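Local coordinates for protein AmbC (Sorangium cellulosum, PDB 5O15) that acts as a bifunctional dehydratase-cyclase domain in ambruticin biosynthesis, probably dehydrating a polyketide intermediate and then closing it into a heterocycle, at residues A[18-22]-A[45-49]; A[53-58]-A[300-304]; A[139-145]-A[281-286]. One frame throughout, in Å; residues are numbered along the deposited sequence.

In the fold
The domain has a double hotdog fold. Interactions 1 and 2 follow each other along the chain, and interaction 2 joins the first hotdog's hairpin to the C-terminal helix. Their centres are 20 Å apart, and they touch where Leu49 O meets Val57 CG1 at 3.9 Å. Between residues 45-49 and 53-58 lies His51, which opens the HxxxGxxxxP motif of dehydratase domains and is probably the catalytic histidine. Interaction 3 lies far off, its centre 26 Å from that of interaction 1 and 33 Å from that of interaction 2. Strand 283-295 starts within interaction 3 and is followed by helix 297-305 of interaction 2. Glycerol, probably from crystallisation, binds at interaction 3.

Interaction 1. Residues A[18-22]-A[45-49]; sequences KHPWL and HAWVL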
ATOM      1  N   LYS A  18       7.166 -11.937  14.012  1.00 42.38           N
ATOM      2  CA  LYS A  18       6.870 -12.832  12.904  1.00 40.62           C
ATOM      3  C   LYS A  18       6.072 -12.056  11.868  1.00 35.69           C
ATOM      4  O   LYS A  18       5.704 -10.901  12.095  1.00 41.74           O
ATOM      5  CB  LYS A  18       6.068 -14.045  13.401  1.00 45.55           C
ATOM      6  CG  LYS A  18       5.783 -15.133  12.353  1.00 49.79           C
ATOM      7  CD  LYS A  18       7.038 -15.530  11.550  1.00 50.46           C
ATOM      8  CE  LYS A  18       6.747 -16.659  10.575  1.00 51.29           C
ATOM      9  NZ  LYS A  18       5.855 -16.254   9.447  1.00 50.61           N
ATOM     10  N   HIS A  19       5.789 -12.687  10.733  1.00 23.37           N
ATOM     11  CA  HIS A  19       5.021 -12.054   9.681  1.00 20.21           C
ATOM     12  C   HIS A  19       4.246 -13.130   8.940  1.00 19.40           C
ATOM     13  O   HIS A  19       4.759 -14.240   8.766  1.00 22.39           O
ATOM     14  CB  HIS A  19       5.953 -11.356   8.688  1.00 18.12           C
ATOM     15  CG  HIS A  19       5.231 -10.421   7.789  1.00 17.11           C
ATOM     16  ND1 HIS A  19       4.643 -10.825   6.610  1.00 17.76           N
ATOM     17  CD2 HIS A  19       4.917  -9.115   7.945  1.00 17.62           C
ATOM     18  CE1 HIS A  19       4.031  -9.795   6.059  1.00 18.53           C
ATOM     19  NE2 HIS A  19       4.182  -8.745   6.850  1.00 18.06           N
ATOM     20  N   PRO A  20       3.042 -12.830   8.450  1.00 20.46           N
ATOM     21  CA  PRO A  20       2.269 -13.865   7.752  1.00 21.79           C
ATOM     22  C   PRO A  20       2.895 -14.360   6.484  1.00 20.28           C
ATOM     23  O   PRO A  20       2.568 -15.475   6.060  1.00 23.08           O
ATOM     24  CB  PRO A  20       0.939 -13.166   7.436  1.00 24.98           C
ATOM     25  CG  PRO A  20       0.834 -12.061   8.382  1.00 24.99           C
ATOM     26  CD  PRO A  20       2.218 -11.639   8.739  1.00 22.25           C
ATOM     27  N   TRP A  21       3.746 -13.558   5.848  1.00 16.48           N
ATOM     28  CA  TRP A  21       4.250 -13.835   4.516  1.00 16.29           C
ATOM     29  C   TRP A  21       5.760 -13.991   4.455  1.00 18.74           C
ATOM     30  O   TRP A  21       6.304 -14.226   3.363  1.00 20.65           O
ATOM     31  CB  TRP A  21       3.852 -12.706   3.566  1.00 16.10           C
ATOM     32  CG  TRP A  21       2.384 -12.563   3.324  1.00 15.46           C
ATOM     33  CD1 TRP A  21       1.404 -13.485   3.531  1.00 16.61           C
ATOM     34  CD2 TRP A  21       1.741 -11.407   2.808  1.00 15.01           C
ATOM     35  NE1 TRP A  21       0.182 -12.978   3.157  1.00 17.03           N
ATOM     36  CE2 TRP A  21       0.378 -11.706   2.694  1.00 15.04           C
ATOM     37  CE3 TRP A  21       2.193 -10.153   2.404  1.00 15.46           C
ATOM     38  CZ2 TRP A  21      -0.524 -10.804   2.211  1.00 16.16           C
ATOM     39  CZ3 TRP A  21       1.291  -9.255   1.922  1.00 16.94           C
ATOM     40  CH2 TRP A  21      -0.053  -9.579   1.824  1.00 17.49           C
ATOM     41  N   LEU A  22       6.459 -13.810   5.561  1.00 19.34           N
ATOM     42  CA  LEU A  22       7.909 -13.955   5.601  1.00 20.67           C
ATOM     43  C   LEU A  22       8.207 -14.856   6.780  1.00 23.19           C
ATOM     44  O   LEU A  22       7.802 -14.558   7.912  1.00 28.05           O
ATOM     45  CB  LEU A  22       8.594 -12.591   5.731  1.00 22.18           C
ATOM     46  CG  LEU A  22       8.445 -11.639   4.535  1.00 22.80           C
ATOM     47  CD1 LEU A  22       9.014 -10.266   4.826  1.00 25.57           C
ATOM     48  CD2 LEU A  22       9.048 -12.189   3.287  1.00 21.02           C
ATOM     49  N   HIS A  45      -4.773 -16.513   2.482  1.00 21.06           N
ATOM     50  CA  HIS A  45      -5.027 -15.081   2.383  1.00 19.83           C
ATOM     51  C   HIS A  45      -5.928 -14.819   1.190  1.00 18.90           C
ATOM     52  O   HIS A  45      -5.567 -14.067   0.283  1.00 19.09           O
ATOM     53  CB  HIS A  45      -3.708 -14.311   2.280  1.00 18.82           C
ATOM     54  CG  HIS A  45      -2.946 -14.356   3.554  1.00 20.61           C
ATOM     55  ND1 HIS A  45      -3.168 -13.471   4.585  1.00 21.90           N
ATOM     56  CD2 HIS A  45      -2.050 -15.257   4.016  1.00 21.68           C
ATOM     57  CE1 HIS A  45      -2.419 -13.804   5.616  1.00 21.42           C
ATOM     58  NE2 HIS A  45      -1.741 -14.895   5.300  1.00 22.09           N
ATOM     59  N   ALA A  46      -7.112 -15.425   1.188  1.00 19.75           N
ATOM     60  CA  ALA A  46      -8.019 -15.281   0.062  1.00 21.22           C
ATOM     61  C   ALA A  46      -8.420 -13.833  -0.161  1.00 18.51           C
ATOM     62  O   ALA A  46      -8.772 -13.473  -1.286  1.00 19.13           O
ATOM     63  CB  ALA A  46      -9.263 -16.152   0.262  1.00 24.48           C
ATOM     64  N   TRP A  47      -8.358 -12.995   0.876  1.00 16.69           N
ATOM     65  CA  TRP A  47      -8.672 -11.582   0.717  1.00 16.86           C
ATOM     66  C   TRP A  47      -7.894 -10.910  -0.409  1.00 15.35           C
ATOM     67  O   TRP A  47      -8.400  -9.944  -0.994  1.00 15.59           O
ATOM     68  CB  TRP A  47      -8.480 -10.811   2.019  1.00 17.34           C
ATOM     69  CG  TRP A  47      -7.073 -10.791   2.559  1.00 16.47           C
ATOM     70  CD1 TRP A  47      -6.497 -11.693   3.411  1.00 17.20           C
ATOM     71  CD2 TRP A  47      -6.066  -9.802   2.303  1.00 14.76           C
ATOM     72  NE1 TRP A  47      -5.195 -11.332   3.684  1.00 17.33           N
ATOM     73  CE2 TRP A  47      -4.918 -10.168   3.026  1.00 15.57           C
ATOM     74  CE3 TRP A  47      -6.036  -8.631   1.548  1.00 14.69           C
ATOM     75  CZ2 TRP A  47      -3.777  -9.418   3.011  1.00 16.15           C
ATOM     76  CZ3 TRP A  47      -4.869  -7.896   1.530  1.00 15.04           C
ATOM     77  CH2 TRP A  47      -3.766  -8.300   2.254  1.00 15.82           C
ATOM     78  N   VAL A  48      -6.649 -11.352  -0.706  1.00 14.87           N
ATOM     79  CA  VAL A  48      -5.894 -10.642  -1.732  1.00 14.29           C
ATOM     80  C   VAL A  48      -6.584 -10.752  -3.080  1.00 15.02           C
ATOM     81  O   VAL A  48      -6.391  -9.899  -3.950  1.00 15.02           O
ATOM     82  CB  VAL A  48      -4.422 -11.116  -1.817  1.00 14.84           C
ATOM     83  CG1 VAL A  48      -3.730 -10.865  -0.505  1.00 15.33           C
ATOM     84  CG2 VAL A  48      -4.294 -12.577  -2.232  1.00 15.69           C
ATOM     85  N   LEU A  49      -7.355 -11.826  -3.292  1.00 15.17           N
ATOM     86  CA  LEU A  49      -8.056 -12.036  -4.555  1.00 16.34           C
ATOM     87  C   LEU A  49      -9.175 -11.037  -4.780  1.00 16.05           C
ATOM     88  O   LEU A  49      -9.710 -10.964  -5.894  1.00 17.64           O
ATOM     89  CB  LEU A  49      -8.589 -13.470  -4.635  1.00 17.95           C
ATOM     90  CG  LEU A  49      -7.523 -14.570  -4.581  1.00 20.11           C
ATOM     91  CD1 LEU A  49      -8.198 -15.955  -4.505  1.00 20.83           C
ATOM     92  CD2 LEU A  49      -6.588 -14.438  -5.773  1.00 21.68           C
TER
HETATM   93  O   HOH W   1       0.155 -16.447   6.721  1.00 41.19           O
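Residues 18-22 form an irregular lead-in to strand 24-27 of the double hotdog fold. Residues 46-49 form a 3-10 turn, in which Val48 N bonds to His45 O at 3.1 Å. The backbones stay well apart: Pro20 CA and His45 CA, the nearest pair, are 9.1 Å apart. Side chains fill the gap with an aromatic cluster of Trp21, His45 and Trp47. Trp47 lies four residues before the probable catalytic histidine. Trp21 puts its edge against the face of the His45 ring in a T-shaped pair, with centroids 4.4 Å apart and planes at 77°. Trp21 and Trp47 meet rim to rim, CZ2 to CZ2 at 3.6 Å, with nearly parallel rings. Trp47 NE1 donates to His45 ND1 at 3.1 Å, so ND1 is the acceptor. Phe207 and His210 extend the cluster, and Pro211 of helix 211-225 packs on both tryptophans. A water bridge completes the contact: water 1 donates to Pro20 O at 2.7 Å and is hydrogen-bonded to His45 NE2 at 2.8 Å.

Interaction 2. Residues A[53-58]-A[300-304]; sequences VLGTVI and VRKAA
A tight hairpin packs against one turn of a helix, residues 300-304. Val53 to Thr56 is a type I' beta turn, closed by Val53 N to Thr56 O (2.8 Å) and Thr56 N to Val53 O (2.9 Å). Leu54 (phi/psi 54/37°) and Gly55 (99/-11°), the glycine of the dehydratase HxxxGxxxxP motif, both have positive phi; a CB at Gly55 would clash with Leu54 O. Thr56 CA is 5.8 Å from Arg301 CA, and Ile58 CA is 7.2 Å from Ala304 CA. No hydrogen bond crosses. Val300, chi1 t, pushes CG1 into a hollow lined by Val53 CG1 at 4.1 Å, Thr56 CB at 3.9 Å and Ile58 CD1 at 4.3 Å. One turn on, the small Ala304 CB admits Thr56 CG2 at 3.5 Å and Ile58 CG2 at 3.8 Å. Thr56, chi1 m, sets OG1 3.5 Å from CA of Arg301, whose side-chain end leads away to a salt bridge with Glu298. Val53 and Val300 pack on Met238 of strand 236-247, while Ile58 and Ala303 touch Pro88.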
ATOM      1  N   VAL A  53      -8.133  -5.364 -10.481  1.00 16.09           N
ATOM      2  CA  VAL A  53      -7.813  -4.071 -11.060  1.00 16.29           C
ATOM      3  C   VAL A  53      -8.225  -4.105 -12.526  1.00 16.06           C
ATOM      4  O   VAL A  53      -7.567  -4.726 -13.368  1.00 17.28           O
ATOM      5  CB  VAL A  53      -6.328  -3.751 -10.917  1.00 15.99           C
ATOM      6  CG1 VAL A  53      -6.059  -2.425 -11.528  1.00 17.84           C
ATOM      7  CG2 VAL A  53      -5.931  -3.772  -9.444  1.00 17.85           C
ATOM      8  N   LEU A  54      -9.385  -3.502 -12.820  1.00 16.28           N
ATOM      9  CA  LEU A  54      -9.888  -3.420 -14.195  1.00 16.96           C
ATOM     10  C   LEU A  54      -9.953  -4.800 -14.847  1.00 18.72           C
ATOM     11  O   LEU A  54      -9.673  -4.966 -16.034  1.00 19.74           O
ATOM     12  CB  LEU A  54      -9.084  -2.436 -15.054  1.00 17.89           C
ATOM     13  CG  LEU A  54      -8.932  -1.003 -14.540  1.00 18.10           C
ATOM     14  CD1 LEU A  54      -8.035  -0.177 -15.448  1.00 18.65           C
ATOM     15  CD2 LEU A  54     -10.322  -0.334 -14.342  1.00 19.36           C
ATOM     16  N   GLY A  55     -10.304  -5.808 -14.056  1.00 17.76           N
ATOM     17  CA  GLY A  55     -10.444  -7.169 -14.523  1.00 19.97           C
ATOM     18  C   GLY A  55      -9.248  -8.074 -14.251  1.00 20.71           C
ATOM     19  O   GLY A  55      -9.371  -9.291 -14.435  1.00 23.03           O
ATOM     20  N   THR A  56      -8.104  -7.536 -13.818  1.00 17.49           N
ATOM     21  CA  THR A  56      -6.892  -8.321 -13.615  1.00 17.58           C
ATOM     22  C   THR A  56      -6.606  -8.454 -12.132  1.00 16.16           C
ATOM     23  O   THR A  56      -6.527  -7.456 -11.412  1.00 16.21           O
ATOM     24  CB  THR A  56      -5.732  -7.647 -14.340  1.00 19.84           C
ATOM     25  OG1 THR A  56      -5.999  -7.682 -15.752  1.00 21.47           O
ATOM     26  CG2 THR A  56      -4.387  -8.365 -14.066  1.00 20.83           C
ATOM     27  N   VAL A  57      -6.370  -9.683 -11.687  1.00 17.42           N
ATOM     28  CA  VAL A  57      -6.224  -9.949 -10.259  1.00 17.84           C
ATOM     29  C   VAL A  57      -4.741  -9.847  -9.917  1.00 15.99           C
ATOM     30  O   VAL A  57      -3.940 -10.694 -10.330  1.00 18.12           O
ATOM     31  CB  VAL A  57      -6.783 -11.327  -9.895  1.00 20.08           C
ATOM     32  CG1 VAL A  57      -6.765 -11.484  -8.400  1.00 21.51           C
ATOM     33  CG2 VAL A  57      -8.195 -11.528 -10.478  1.00 23.72           C
ATOM     34  N   ILE A  58      -4.366  -8.815  -9.176  1.00 15.42           N
ATOM     35  CA  ILE A  58      -2.967  -8.578  -8.835  1.00 15.88           C
ATOM     36  C   ILE A  58      -2.875  -8.204  -7.364  1.00 14.48           C
ATOM     37  O   ILE A  58      -3.805  -7.640  -6.781  1.00 15.18           O
ATOM     38  CB  ILE A  58      -2.313  -7.475  -9.694  1.00 16.69           C
ATOM     39  CG1 ILE A  58      -3.064  -6.143  -9.561  1.00 20.84           C
ATOM     40  CG2 ILE A  58      -2.148  -7.959 -11.117  1.00 20.19           C
ATOM     41  CD1 ILE A  58      -2.404  -5.001 -10.330  1.00 21.37           C
ATOM     42  N   VAL A 300      -2.796  -2.886 -17.709  1.00 20.43           N
ATOM     43  CA  VAL A 300      -2.687  -3.692 -16.496  1.00 20.82           C
ATOM     44  C   VAL A 300      -2.640  -5.171 -16.845  1.00 20.50           C
ATOM     45  O   VAL A 300      -1.841  -5.930 -16.284  1.00 21.40           O
ATOM     46  CB  VAL A 300      -3.835  -3.366 -15.523  1.00 21.75           C
ATOM     47  CG1 VAL A 300      -3.755  -4.276 -14.313  1.00 23.57           C
ATOM     48  CG2 VAL A 300      -3.763  -1.915 -15.098  1.00 22.75           C
ATOM     49  N   ARG A 301      -3.483  -5.605 -17.786  1.00 21.32           N
ATOM     50  CA  ARG A 301      -3.501  -7.008 -18.176  1.00 22.61           C
ATOM     51  C   ARG A 301      -2.145  -7.429 -18.719  1.00 22.44           C
ATOM     52  O   ARG A 301      -1.612  -8.481 -18.354  1.00 24.67           O
ATOM     53  CB  ARG A 301      -4.563  -7.226 -19.253  1.00 26.03           C
ATOM     54  CG  ARG A 301      -4.728  -8.688 -19.672  1.00 29.78           C
ATOM     55  CD  ARG A 301      -5.481  -8.816 -20.990  1.00 35.30           C
ATOM     56  NE  ARG A 301      -4.658  -8.341 -22.104  1.00 40.60           N
ATOM     57  CZ  ARG A 301      -3.580  -8.972 -22.565  1.00 45.09           C
ATOM     58  NH1 ARG A 301      -3.185 -10.112 -22.011  1.00 46.84           N
ATOM     59  NH2 ARG A 301      -2.884  -8.460 -23.574  1.00 45.81           N
ATOM     60  N   LYS A 302      -1.593  -6.624 -19.624  1.00 24.65           N
ATOM     61  CA  LYS A 302      -0.314  -6.936 -20.239  1.00 25.93           C
ATOM     62  C   LYS A 302       0.796  -6.924 -19.204  1.00 25.38           C
ATOM     63  O   LYS A 302       1.690  -7.784 -19.229  1.00 27.55           O
ATOM     64  CB  LYS A 302      -0.036  -5.929 -21.353  1.00 28.96           C
ATOM     65  CG  LYS A 302      -0.807  -6.192 -22.643  1.00 37.44           C
ATOM     66  CD  LYS A 302      -0.586  -5.080 -23.678  1.00 43.16           C
ATOM     67  CE  LYS A 302      -0.912  -5.540 -25.098  1.00 48.20           C
ATOM     68  NZ  LYS A 302      -1.718  -4.532 -25.864  1.00 50.75           N
ATOM     69  N   ALA A 303       0.788  -5.949 -18.295  1.00 23.88           N
ATOM     70  CA  ALA A 303       1.832  -5.864 -17.277  1.00 23.27           C
ATOM     71  C   ALA A 303       1.816  -7.073 -16.356  1.00 24.06           C
ATOM     72  O   ALA A 303       2.888  -7.605 -16.004  1.00 25.60           O
ATOM     73  CB  ALA A 303       1.683  -4.575 -16.472  1.00 23.86           C
ATOM     74  N   ALA A 304       0.626  -7.543 -15.981  1.00 23.49           N
ATOM     75  CA  ALA A 304       0.518  -8.698 -15.102  1.00 24.29           C
ATOM     76  C   ALA A 304       0.915  -9.975 -15.818  1.00 26.65           C
ATOM     77  O   ALA A 304       1.525 -10.867 -15.215  1.00 29.94           O
ATOM     78  CB  ALA A 304      -0.903  -8.808 -14.579  1.00 23.34           C
TER

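Interaction 3. Residues A[139-145]-A[281-286]; sequences APAAATT and GQPVAR. With GOL (glycerol), chain C.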
ATOM      1  N   ALA A 139      13.986   7.938   9.335  1.00 27.64           N
ATOM      2  CA  ALA A 139      12.595   8.361   9.243  1.00 31.02           C
ATOM      3  C   ALA A 139      12.513   9.867   9.018  1.00 31.42           C
ATOM      4  O   ALA A 139      13.368  10.630   9.486  1.00 31.12           O
ATOM      5  CB  ALA A 139      11.843   7.997  10.514  1.00 33.39           C
ATOM      6  N   PRO A 140      11.500  10.317   8.303  1.00 33.52           N
ATOM      7  CA  PRO A 140      11.313  11.744   8.071  1.00 36.29           C
ATOM      8  C   PRO A 140      10.693  12.357   9.311  1.00 34.51           C
ATOM      9  O   PRO A 140      10.365  11.661  10.278  1.00 30.38           O
ATOM     10  CB  PRO A 140      10.322  11.758   6.914  1.00 38.55           C
ATOM     11  CG  PRO A 140       9.486  10.568   7.171  1.00 39.15           C
ATOM     12  CD  PRO A 140      10.477   9.523   7.612  1.00 35.69           C
ATOM     13  N   ALA A 141      10.537  13.677   9.262  1.00 36.80           N
ATOM     14  CA  ALA A 141      10.005  14.403  10.397  1.00 38.00           C
ATOM     15  C   ALA A 141       8.628  13.875  10.774  1.00 33.77           C
ATOM     16  O   ALA A 141       7.852  13.423   9.927  1.00 35.58           O
ATOM     17  CB  ALA A 141       9.903  15.894  10.077  1.00 41.71           C
ATOM     18  N   ALA A 142       8.365  13.880  12.070  1.00 32.44           N
ATOM     19  CA  ALA A 142       7.041  13.532  12.555  1.00 31.52           C
ATOM     20  C   ALA A 142       6.008  14.570  12.104  1.00 29.88           C
ATOM     21  O   ALA A 142       6.307  15.758  11.953  1.00 36.43           O
ATOM     22  CB  ALA A 142       7.059  13.444  14.081  1.00 36.90           C
ATOM     23  N   ALA A 143       4.783  14.104  11.867  1.00 26.42           N
ATOM     24  CA  ALA A 143       3.654  14.981  11.539  1.00 26.05           C
ATOM     25  C   ALA A 143       2.563  14.858  12.593  1.00 22.69           C
ATOM     26  O   ALA A 143       2.190  13.746  12.959  1.00 25.05           O
ATOM     27  CB  ALA A 143       3.058  14.623  10.180  1.00 31.20           C
ATOM     28  N   THR A 144       2.075  15.990  13.079  1.00 20.43           N
ATOM     29  CA  THR A 144       1.061  15.953  14.107  1.00 17.45           C
ATOM     30  C   THR A 144      -0.188  15.220  13.611  1.00 16.44           C
ATOM     31  O   THR A 144      -0.530  15.268  12.430  1.00 17.37           O
ATOM     32  CB  THR A 144       0.686  17.387  14.529  1.00 18.25           C
ATOM     33  OG1 THR A 144      -0.350  17.334  15.516  1.00 18.27           O
ATOM     34  CG2 THR A 144       0.159  18.228  13.369  1.00 21.04           C
ATOM     35  N   THR A 145      -0.933  14.636  14.552  1.00 14.49           N
ATOM     36  CA  THR A 145      -2.248  14.064  14.307  1.00 13.12           C
ATOM     37  C   THR A 145      -3.337  14.854  15.016  1.00 12.25           C
ATOM     38  O   THR A 145      -4.412  14.330  15.272  1.00 12.79           O
ATOM     39  CB  THR A 145      -2.275  12.584  14.693  1.00 14.39           C
ATOM     40  OG1 THR A 145      -1.767  12.440  16.031  1.00 14.82           O
ATOM     41  CG2 THR A 145      -1.416  11.755  13.699  1.00 17.28           C
ATOM     42  N   GLY A 281      -6.272   9.038  18.588  1.00 11.27           N
ATOM     43  CA  GLY A 281      -5.749  10.258  18.023  1.00 12.07           C
ATOM     44  C   GLY A 281      -4.242  10.264  17.834  1.00 12.34           C
ATOM     45  O   GLY A 281      -3.680  11.327  17.563  1.00 14.34           O
ATOM     46  N   GLN A 282      -3.572   9.127  17.993  1.00 11.22           N
ATOM     47  CA  GLN A 282      -2.126   9.084  17.977  1.00 11.27           C
ATOM     48  C   GLN A 282      -1.601   8.578  16.633  1.00 11.28           C
ATOM     49  O   GLN A 282      -2.255   7.805  15.932  1.00 11.76           O
ATOM     50  CB  GLN A 282      -1.633   8.176  19.111  1.00 12.03           C
ATOM     51  CG  GLN A 282      -1.958   8.682  20.514  1.00 12.42           C
ATOM     52  CD  GLN A 282      -1.110   9.845  20.940  1.00 11.91           C
ATOM     53  OE1 GLN A 282      -0.546  10.532  20.100  1.00 13.22           O
ATOM     54  NE2 GLN A 282      -1.000  10.078  22.240  1.00 11.50           N
ATOM     55  N   PRO A 283      -0.366   8.939  16.266  1.00 11.87           N
ATOM     56  CA  PRO A 283       0.155   8.554  14.956  1.00 12.73           C
ATOM     57  C   PRO A 283       0.298   7.052  14.834  1.00 12.87           C
ATOM     58  O   PRO A 283       0.810   6.378  15.732  1.00 14.63           O
ATOM     59  CB  PRO A 283       1.517   9.265  14.875  1.00 15.64           C
ATOM     60  CG  PRO A 283       1.513  10.270  15.930  1.00 19.19           C
ATOM     61  CD  PRO A 283       0.504   9.904  16.958  1.00 13.44           C
ATOM     62  N   VAL A 284      -0.057   6.540  13.663  1.00 12.01           N
ATOM     63  CA  VAL A 284       0.194   5.156  13.277  1.00 12.51           C
ATOM     64  C   VAL A 284       1.215   5.047  12.162  1.00 12.45           C
ATOM     65  O   VAL A 284       2.116   4.213  12.231  1.00 13.38           O
ATOM     66  CB  VAL A 284      -1.108   4.418  12.895  1.00 13.09           C
ATOM     67  CG1 VAL A 284      -0.819   3.082  12.237  1.00 15.50           C
ATOM     68  CG2 VAL A 284      -1.967   4.245  14.102  1.00 15.02           C
ATOM     69  N   ALA A 285       1.065   5.823  11.106  1.00 12.55           N
ATOM     70  CA  ALA A 285       1.949   5.696   9.951  1.00 13.15           C
ATOM     71  C   ALA A 285       1.856   6.942   9.123  1.00 13.41           C
ATOM     72  O   ALA A 285       0.852   7.678   9.191  1.00 14.88           O
ATOM     73  CB  ALA A 285       1.640   4.472   9.096  1.00 15.93           C
ATOM     74  N   ARG A 286       2.856   7.150   8.279  0.54 14.44           N
ATOM     75  CA  ARG A 286       2.774   8.226   7.319  0.54 14.86           C
ATOM     76  C   ARG A 286       3.554   7.836   6.087  0.54 14.07           C
ATOM     77  O   ARG A 286       4.584   7.144   6.171  0.54 15.39           O
ATOM     78  CB  ARG A 286       3.275   9.549   7.886  0.54 17.80           C
ATOM     79  CG  ARG A 286       4.677   9.477   8.440  0.54 19.77           C
ATOM     80  CD  ARG A 286       4.965  10.690   9.307  0.54 24.27           C
ATOM     81  NE  ARG A 286       6.340  10.706   9.786  0.54 25.83           N
ATOM     82  CZ  ARG A 286       6.812   9.893  10.724  0.54 25.88           C
ATOM     83  NH1 ARG A 286       6.008   8.982  11.277  0.54 25.52           N
ATOM     84  NH2 ARG A 286       8.089   9.989  11.101  0.54 25.78           N
TER
HETATM   85  C1  GOL C 401       0.856  15.771  18.832  1.00 19.40           C
HETATM   86  O1  GOL C 401       1.063  16.664  17.725  1.00 22.06           O
HETATM   87  C2  GOL C 401      -0.233  14.767  18.387  1.00 17.38           C
HETATM   88  O2  GOL C 401       0.152  14.014  17.369  1.00 19.61           O
HETATM   89  C3  GOL C 401      -0.565  13.899  19.627  1.00 16.69           C
HETATM   90  O3  GOL C 401      -1.475  12.986  19.208  1.00 18.87           O
HETATM   91  O   HOH W   2      -4.217  14.013  18.229  1.00 20.84           O
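The two segments run roughly antiparallel, 146° apart, and meet through side-chain bonds to backbone oxygens. At one end, Arg286 satisfies two loop carbonyls. In the conformer given here, its NH2 donates to Pro140 O at 2.9 Å and its NE donates to Ala141 O at 3.1 Å. Its NH1 pairs with Glu248 in a salt bridge, so all three guanidinium nitrogens have partners. Ala142 CA covers one face of the group, 4.0 Å from Arg286 NH2. Thr145 holds the other end. Its OG1 donates to Gly281 O at 2.7 Å and accepts from glycerol O2 at 2.8 Å, while Thr145 N donates to the same O2 at 3.1 Å. Glycerol O3 donates to Gln282 OE1 at 2.8 Å, and glycerol O1 shares a hydrogen bond of 2.7 Å with Thr144 OG1. Water 2 donates a hydrogen bond to Gly281 O at 2.8 Å and a weak one to Thr145 O at 3.0 Å. Gln282 N is bound to Asp278. The contact ties the loop after strand 129-137, part of the connection between the two hotdogs, to the start of strand 283-295. There Val284 and Ala285 form a classic beta bulge opposite Leu276.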